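Local coordinates for protein positive phenol-degradative gene regulator (Ralstonia sp. E2, PDB 5FRY) that senses phenolic compounds through this N-terminal sensory domain and activates transcription of phenol-degradation genes, probably as an ATP-dependent enhancer-binding protein, at residues V145-T159 with L171-C185. Sequence-based numbering, arbitrary orientation.
Sequences VAQAPVCWMQIGYAT and LYRELECVGCGHPHC. With ZN (zinc ion), chain C; ERH (3,4-dimethylphenol), chain D.
With CG anti to its carbonyl carbon (chi1 -81°) and the chain extended beyond it, Glu174 reaches from strand 170-176 to the zinc ion, where Cys151, its SG also anti to the carbonyl carbon, arrives from the N-cap of helix 152-166. Glu174 OE2 binds the zinc at 2.0 Å and Cys151 SG at 2.2 Å; Cys177 and Cys185 complete a site of three thiolates and one carboxylate. The second carboxylate oxygen is not idle: Glu174 OE1 accepts the backbone N-H of Cys151 on its syn side but tilted out of the carboxylate plane, at 2.9 Å and well short of straight (138°). Metal and amide together thus fix the rotation of the carboxylate, while Ile155 CD1 lies 3.6 Å from Glu174 CG and Pro149 CB leans on its CB. Beyond the metal, Ala146 N hydrogen-bonds almost linearly to Gly179 O, and Val150 CG2 rests on Gly179 CA at 3.7 Å, tying the loop before the helix to the 3-10 turn 178-180.

Farther along, segment 152-159 of the helix runs roughly antiparallel to strand 171-174, their axes at 150°. There Ala158 CB sits 3.6 Å above the centre of the Tyr172 ring, a CH-pi contact, and Thr159 OG1, which also hydrogen-bonds to Tyr205, accepts the Tyr172 N-H. Tyr172, whose hydroxyl hydrogen-bonds to Thr162 and Tyr124, lines the 3,4-dimethylphenol pocket with Tyr157 and Ala158. This part of the V4R domain therefore illustrates how a helix and strand, with the loops flanking them, can serve two sites. The zinc pins the helix start to the strand and the loop after it, and three thiolates beside a carboxylate would make the cluster net negative, a charge that the N-H of Cys151, bonded to Glu174 OE1, probably tempers.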
# COMPACT_ATOMS: atom_id res chain seq x y z
N VAL A 145 -6.11 20.56 -7.32
CA VAL A 145 -6.46 20.09 -8.67
C VAL A 145 -5.22 20.12 -9.57
O VAL A 145 -4.40 21.03 -9.48
CB VAL A 145 -7.59 20.96 -9.30
CG1 VAL A 145 -7.87 20.52 -10.73
CG2 VAL A 145 -8.85 20.88 -8.46
N ALA A 146 -5.09 19.11 -10.43
CA ALA A 146 -3.91 18.98 -11.29
C ALA A 146 -4.20 19.37 -12.74
O ALA A 146 -5.33 19.27 -13.22
CB ALA A 146 -3.35 17.56 -11.23
N GLN A 147 -3.16 19.79 -13.46
CA GLN A 147 -3.33 20.25 -14.83
C GLN A 147 -3.11 19.11 -15.84
O GLN A 147 -3.01 19.36 -17.05
CB GLN A 147 -2.40 21.45 -15.10
CG GLN A 147 -3.11 22.84 -15.15
CD GLN A 147 -3.61 23.37 -13.78
OE1 GLN A 147 -2.85 23.42 -12.80
NE2 GLN A 147 -4.87 23.79 -13.73
N ALA A 148 -3.03 17.88 -15.35
CA ALA A 148 -3.13 16.66 -16.17
C ALA A 148 -3.43 15.42 -15.31
O ALA A 148 -3.09 15.40 -14.12
CB ALA A 148 -1.86 16.44 -16.98
N PRO A 149 -4.07 14.40 -15.91
CA PRO A 149 -4.44 13.11 -15.31
C PRO A 149 -3.41 12.57 -14.31
O PRO A 149 -2.20 12.52 -14.59
CB PRO A 149 -4.55 12.17 -16.51
CG PRO A 149 -4.16 13.04 -17.74
CD PRO A 149 -4.44 14.42 -17.34
N VAL A 150 -3.92 12.17 -13.15
CA VAL A 150 -3.10 11.87 -11.99
C VAL A 150 -3.25 10.43 -11.45
O VAL A 150 -2.51 10.05 -10.55
CB VAL A 150 -3.41 12.85 -10.81
CG1 VAL A 150 -3.08 14.28 -11.20
CG2 VAL A 150 -4.86 12.74 -10.42
N CYS A 151 -4.19 9.65 -11.96
CA CYS A 151 -4.35 8.27 -11.44
C CYS A 151 -3.31 7.30 -12.03
O CYS A 151 -3.65 6.31 -12.67
CB CYS A 151 -5.77 7.78 -11.69
SG CYS A 151 -6.98 8.84 -10.84
N TRP A 152 -2.04 7.58 -11.74
CA TRP A 152 -0.87 6.89 -12.27
C TRP A 152 -0.77 5.38 -11.99
O TRP A 152 -0.57 4.59 -12.93
CB TRP A 152 0.40 7.57 -11.74
CG TRP A 152 0.41 9.06 -11.99
CD1 TRP A 152 -0.23 9.73 -12.99
CD2 TRP A 152 1.09 10.05 -11.20
NE1 TRP A 152 0.02 11.08 -12.89
CE2 TRP A 152 0.82 11.30 -11.80
CE3 TRP A 152 1.89 10.01 -10.06
CZ2 TRP A 152 1.33 12.50 -11.28
CZ3 TRP A 152 2.39 11.19 -9.55
CH2 TRP A 152 2.11 12.42 -10.16
N MET A 153 -0.85 4.99 -10.71
CA MET A 153 -0.83 3.58 -10.31
C MET A 153 -2.06 2.86 -10.81
O MET A 153 -1.98 1.67 -11.11
CB MET A 153 -0.75 3.44 -8.79
CG MET A 153 -0.33 2.06 -8.27
SD MET A 153 -0.46 2.05 -6.45
CE MET A 153 -0.29 3.76 -6.12
N GLN A 154 -3.20 3.56 -10.87
CA GLN A 154 -4.41 2.92 -11.37
C GLN A 154 -4.24 2.60 -12.84
O GLN A 154 -4.66 1.53 -13.29
CB GLN A 154 -5.63 3.81 -11.19
CG GLN A 154 -6.07 3.84 -9.72
CD GLN A 154 -7.14 4.85 -9.46
OE1 GLN A 154 -7.32 5.28 -8.32
NE2 GLN A 154 -7.89 5.22 -10.51
N ILE A 155 -3.65 3.52 -13.58
CA ILE A 155 -3.36 3.30 -15.02
C ILE A 155 -2.33 2.20 -15.26
O ILE A 155 -2.53 1.33 -16.10
CB ILE A 155 -2.85 4.60 -15.69
CG1 ILE A 155 -4.02 5.56 -15.94
CG2 ILE A 155 -2.11 4.27 -16.98
CD1 ILE A 155 -5.03 5.02 -16.92
N GLY A 156 -1.22 2.26 -14.52
CA GLY A 156 -0.20 1.23 -14.61
C GLY A 156 -0.80 -0.16 -14.45
O GLY A 156 -0.45 -1.12 -15.16
N TYR A 157 -1.74 -0.24 -13.52
CA TYR A 157 -2.41 -1.48 -13.19
C TYR A 157 -3.20 -2.00 -14.39
O TYR A 157 -3.07 -3.19 -14.75
CB TYR A 157 -3.30 -1.29 -11.97
CG TYR A 157 -4.06 -2.54 -11.58
CD1 TYR A 157 -5.14 -2.99 -12.36
CD2 TYR A 157 -3.68 -3.29 -10.47
CE1 TYR A 157 -5.83 -4.14 -12.04
CE2 TYR A 157 -4.38 -4.44 -10.13
CZ TYR A 157 -5.45 -4.85 -10.91
OH TYR A 157 -6.17 -5.98 -10.59
N ALA A 158 -4.00 -1.12 -15.00
CA ALA A 158 -4.80 -1.48 -16.18
C ALA A 158 -3.92 -1.98 -17.31
O ALA A 158 -4.21 -3.00 -17.94
CB ALA A 158 -5.64 -0.31 -16.67
N THR A 159 -2.84 -1.25 -17.56
CA THR A 159 -1.87 -1.62 -18.58
C THR A 159 -1.27 -3.00 -18.31
O THR A 159 -1.27 -3.89 -19.19
CB THR A 159 -0.76 -0.55 -18.64
OG1 THR A 159 -1.36 0.72 -18.97
CG2 THR A 159 0.28 -0.89 -19.68
N LEU A 171 -1.44 -0.39 -23.79
CA LEU A 171 -1.35 0.81 -22.94
C LEU A 171 -2.71 1.47 -22.70
O LEU A 171 -3.60 1.42 -23.56
CB LEU A 171 -0.39 1.83 -23.55
CG LEU A 171 1.00 1.32 -23.96
CD1 LEU A 171 1.72 2.37 -24.79
CD2 LEU A 171 1.84 0.96 -22.76
N TYR A 172 -2.85 2.10 -21.54
CA TYR A 172 -4.04 2.88 -21.21
C TYR A 172 -3.71 4.35 -21.01
O TYR A 172 -2.62 4.71 -20.55
CB TYR A 172 -4.72 2.35 -19.95
CG TYR A 172 -5.44 1.05 -20.12
CD1 TYR A 172 -4.74 -0.15 -20.20
CD2 TYR A 172 -6.82 1.00 -20.14
CE1 TYR A 172 -5.41 -1.35 -20.33
CE2 TYR A 172 -7.48 -0.19 -20.27
CZ TYR A 172 -6.77 -1.37 -20.35
OH TYR A 172 -7.46 -2.56 -20.48
N ARG A 173 -4.67 5.20 -21.32
CA ARG A 173 -4.56 6.59 -20.94
C ARG A 173 -5.86 7.06 -20.31
O ARG A 173 -6.94 6.55 -20.63
CB ARG A 173 -4.19 7.45 -22.16
CG ARG A 173 -3.22 8.56 -21.83
CD ARG A 173 -2.76 9.29 -23.08
NE ARG A 173 -1.63 8.62 -23.71
CZ ARG A 173 -1.25 8.83 -24.96
NH1 ARG A 173 -1.91 9.69 -25.72
NH2 ARG A 173 -0.21 8.17 -25.45
N GLU A 174 -5.75 8.00 -19.38
CA GLU A 174 -6.93 8.60 -18.78
C GLU A 174 -7.47 9.70 -19.67
O GLU A 174 -6.78 10.69 -19.90
CB GLU A 174 -6.60 9.18 -17.41
CG GLU A 174 -6.57 8.16 -16.29
CD GLU A 174 -6.64 8.83 -14.94
OE1 GLU A 174 -5.60 9.28 -14.45
OE2 GLU A 174 -7.74 8.93 -14.36
N LEU A 175 -8.69 9.54 -20.17
CA LEU A 175 -9.29 10.57 -21.02
C LEU A 175 -9.89 11.71 -20.18
O LEU A 175 -9.93 12.87 -20.60
CB LEU A 175 -10.37 9.97 -21.93
CG LEU A 175 -9.89 8.84 -22.87
CD1 LEU A 175 -10.91 8.58 -23.96
CD2 LEU A 175 -8.52 9.13 -23.44
N GLU A 176 -10.38 11.34 -19.00
CA GLU A 176 -10.92 12.29 -18.03
C GLU A 176 -10.55 11.79 -16.63
O GLU A 176 -10.30 10.59 -16.45
CB GLU A 176 -12.44 12.42 -18.18
CG GLU A 176 -12.88 12.67 -19.62
CD GLU A 176 -14.35 12.39 -19.86
OE1 GLU A 176 -15.11 12.25 -18.88
OE2 GLU A 176 -14.75 12.31 -21.04
N CYS A 177 -10.50 12.69 -15.66
CA CYS A 177 -10.04 12.32 -14.32
C CYS A 177 -10.51 13.29 -13.25
O CYS A 177 -10.51 14.50 -13.46
CB CYS A 177 -8.52 12.23 -14.30
SG CYS A 177 -7.88 11.91 -12.66
N VAL A 178 -10.88 12.75 -12.09
CA VAL A 178 -11.34 13.56 -10.97
C VAL A 178 -10.28 14.52 -10.47
O VAL A 178 -10.57 15.66 -10.11
CB VAL A 178 -11.77 12.68 -9.79
CG1 VAL A 178 -13.02 11.89 -10.16
CG2 VAL A 178 -10.62 11.74 -9.39
N GLY A 179 -9.04 14.05 -10.45
CA GLY A 179 -7.93 14.85 -9.99
C GLY A 179 -7.81 16.16 -10.74
O GLY A 179 -7.22 17.11 -10.24
N CYS A 180 -8.40 16.21 -11.94
CA CYS A 180 -8.30 17.40 -12.79
C CYS A 180 -9.54 18.29 -12.74
O CYS A 180 -9.54 19.37 -13.32
CB CYS A 180 -8.03 16.99 -14.24
SG CYS A 180 -6.34 16.42 -14.55
N GLY A 181 -10.59 17.83 -12.07
CA GLY A 181 -11.80 18.62 -11.90
C GLY A 181 -13.04 17.93 -12.42
O GLY A 181 -14.16 18.42 -12.24
N HIS A 182 -12.85 16.79 -13.07
CA HIS A 182 -13.97 16.05 -13.65
C HIS A 182 -14.67 15.26 -12.56
O HIS A 182 -14.08 14.96 -11.52
CB HIS A 182 -13.49 15.11 -14.76
CG HIS A 182 -12.64 15.79 -15.79
ND1 HIS A 182 -11.39 16.30 -15.51
CD2 HIS A 182 -12.86 16.03 -17.10
CE1 HIS A 182 -10.87 16.83 -16.60
NE2 HIS A 182 -11.74 16.68 -17.58
N PRO A 183 -15.93 14.90 -12.79
CA PRO A 183 -16.71 14.19 -11.77
C PRO A 183 -16.30 12.73 -11.63
O PRO A 183 -16.84 12.00 -10.80
CB PRO A 183 -18.15 14.31 -12.28
CG PRO A 183 -18.01 14.41 -13.77
CD PRO A 183 -16.70 15.12 -14.03
N HIS A 184 -15.34 12.31 -12.46
CA HIS A 184 -14.96 10.91 -12.54
C HIS A 184 -13.75 10.76 -13.43
O HIS A 184 -13.31 11.72 -14.07
CB HIS A 184 -16.11 10.07 -13.08
CG HIS A 184 -16.47 10.38 -14.50
ND1 HIS A 184 -17.63 11.04 -14.85
CD2 HIS A 184 -15.80 10.14 -15.66
CE1 HIS A 184 -17.66 11.19 -16.16
NE2 HIS A 184 -16.57 10.66 -16.68
N CYS A 185 -13.24 9.54 -13.49
CA CYS A 185 -12.15 9.22 -14.39
C CYS A 185 -12.69 8.35 -15.51
O CYS A 185 -13.61 7.56 -15.29
CB CYS A 185 -11.01 8.51 -13.64
SG CYS A 185 -10.30 9.41 -12.22
ZN ZN C . -8.08 9.74 -12.52
O01 ERH D . -8.89 -0.73 -13.09
C02 ERH D . -9.65 -1.64 -16.67
C03 ERH D . -7.91 -3.16 -15.77
C04 ERH D . -8.82 -2.68 -16.88
C05 ERH D . -9.68 -0.95 -15.33
C06 ERH D . -7.93 -2.54 -14.57
C07 ERH D . -8.87 -1.37 -14.34
C08 ERH D . -10.56 -1.17 -17.78
C09 ERH D . -6.98 -4.32 -16.00
O HOH W 1 -7.50 21.08 -14.84